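Local coordinates for PTS EIIA type-4 domain-containing protein (Streptococcus agalactiae NEM316, PDB 4TKZ) that serves as the EIIA component of a phosphotransferase system, probably relaying phosphoryl groups during sugar uptake as a member of the mannose-type EIIA family, at the interface of chains A and B. Sequence-based numbering; all coordinates share one arbitrary frame. Chains: chain A/B, Putative uncharacterized protein gbs1890.

The interface of chains A and B. Residues chain A 70, 87-90, 95; chain B 123-127.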
# COMPACT_ATOMS: atom_id res chain seq x y z
N PHE A 70 13.38 0.31 3.03
CA PHE A 70 13.51 -1.00 3.64
C PHE A 70 14.98 -1.20 4.05
O PHE A 70 15.27 -1.63 5.17
CB PHE A 70 13.08 -2.09 2.68
CG PHE A 70 13.27 -3.48 3.21
CD1 PHE A 70 12.32 -4.07 4.03
CD2 PHE A 70 14.42 -4.19 2.88
CE1 PHE A 70 12.52 -5.35 4.53
CE2 PHE A 70 14.62 -5.48 3.36
CZ PHE A 70 13.68 -6.05 4.19
N VAL A 87 10.99 -4.95 10.88
CA VAL A 87 10.94 -4.24 9.60
C VAL A 87 10.22 -5.09 8.57
O VAL A 87 10.69 -6.17 8.19
CB VAL A 87 12.35 -3.92 9.09
CG1 VAL A 87 12.30 -3.18 7.76
CG2 VAL A 87 13.13 -3.12 10.14
N LEU A 88 9.06 -4.60 8.10
CA LEU A 88 8.33 -5.30 7.05
C LEU A 88 8.38 -4.53 5.73
O LEU A 88 8.42 -3.30 5.73
CB LEU A 88 6.85 -5.51 7.44
CG LEU A 88 6.52 -6.10 8.81
CD1 LEU A 88 5.01 -6.41 8.91
CD2 LEU A 88 7.35 -7.34 9.08
N SER A 89 8.38 -5.26 4.62
CA SER A 89 8.11 -4.68 3.30
C SER A 89 6.69 -5.09 2.89
O SER A 89 6.06 -5.90 3.57
CB SER A 89 9.10 -5.16 2.26
OG SER A 89 9.04 -6.56 2.10
N GLY A 90 6.20 -4.53 1.78
CA GLY A 90 4.92 -4.93 1.21
C GLY A 90 3.73 -4.18 1.77
O GLY A 90 2.60 -4.65 1.67
N MET A 95 -2.06 -4.17 6.32
CA MET A 95 -0.89 -4.24 7.20
C MET A 95 -0.99 -3.15 8.26
O MET A 95 -0.83 -3.40 9.46
CB MET A 95 0.39 -4.09 6.38
CG MET A 95 1.65 -4.33 7.17
SD MET A 95 3.11 -4.17 6.13
CE MET A 95 3.05 -5.72 5.23
N GLY B 123 6.00 -9.59 -2.13
CA GLY B 123 6.59 -8.34 -1.67
C GLY B 123 6.40 -8.07 -0.18
O GLY B 123 6.94 -7.09 0.35
N ILE B 124 5.63 -8.92 0.48
CA ILE B 124 5.43 -8.86 1.92
C ILE B 124 6.48 -9.74 2.58
O ILE B 124 6.41 -10.97 2.50
CB ILE B 124 4.02 -9.33 2.32
CG1 ILE B 124 2.98 -8.43 1.66
CG2 ILE B 124 3.83 -9.28 3.84
CD1 ILE B 124 1.56 -9.02 1.68
N VAL B 125 7.44 -9.11 3.23
CA VAL B 125 8.60 -9.81 3.76
C VAL B 125 8.95 -9.25 5.13
O VAL B 125 8.92 -8.03 5.34
CB VAL B 125 9.82 -9.65 2.82
CG1 VAL B 125 11.08 -10.18 3.48
CG2 VAL B 125 9.59 -10.37 1.50
N ASP B 126 9.24 -10.14 6.08
CA ASP B 126 9.76 -9.74 7.39
C ASP B 126 11.28 -9.86 7.33
O ASP B 126 11.81 -10.92 7.03
CB ASP B 126 9.19 -10.68 8.46
CG ASP B 126 9.75 -10.41 9.86
OD1 ASP B 126 10.76 -9.69 10.02
OD2 ASP B 126 9.16 -10.95 10.82
N PHE B 127 11.98 -8.76 7.62
CA PHE B 127 13.44 -8.75 7.49
C PHE B 127 14.12 -9.82 8.35
O PHE B 127 15.20 -10.31 8.00
CB PHE B 127 14.00 -7.37 7.80
CG PHE B 127 15.50 -7.32 7.84
CD1 PHE B 127 16.25 -7.54 6.69
CD2 PHE B 127 16.17 -7.05 9.03
CE1 PHE B 127 17.64 -7.50 6.72
CE2 PHE B 127 17.58 -7.02 9.07
CZ PHE B 127 18.30 -7.24 7.91
O HOH W 1 12.22 -7.42 11.08
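A:Phe70 and B:Phe127 meet rim to rim, their ring planes nearly perpendicular and not stacked. The tip of the A:Phe70 ring, CZ, lies 3.9 Å from CB of B:Phe127 and also touches CD1 on the near edge of that ring. B:Phe127 CB sits beyond the A:Phe70 rim, raised toward the side on which A:Val87 CG1 of the same chain as A:Phe70 stands, above the rim near CD1; A:Ser89 CB lies off the CD1-CE1 edge on the opposite face. With CG anti to the backbone N (chi1 174°), the B:Phe127 ring points away from A:Val87, leaving the CB methylene to pack against A:Val87 CB.

The other flat group, the carboxylate of B:Asp126, has A:Leu88 CD2 over one face, almost directly above CG. This methyl also rests 3.8 Å from CA of B:Asp126. Slightly out of the carboxylate plane, OD1 of B:Asp126 meets water 1 at 2.9 Å, which continues to the backbone N of A:Val87, so the polar end stays linked to chain A beside an apolar contact.

Beneath the side chains runs a short antiparallel sheet, a worked example of edge-strand addition. B:Phe127 N donates to A:Val87 O at 3.0 Å, and A:Ser89 N gives its hydrogen to B:Val125 O at 2.9 Å. Beyond this pair, A:Ser89 OG is turned in between its own N and C (chi1 61°) and bonds B:Gly123 O at 2.8 Å, approaching from above the carbonyl plane. A:Gly90 N is near the same oxygen, but its hydrogen is not directed at it, so no bond forms. Farther along, A:Met95, its last bond turned (chi3 -76°), brings CE to B:Ile124 CG2 at 3.9 Å.

Strand 125-126 of chain B thus extends the sheet of chain A beside strand 84-89. Two-fold symmetry repeats the exchange, an arrangement that fits the swapped C-terminal strands of mannose-type EIIA dimers and probably fastens the two subunits together.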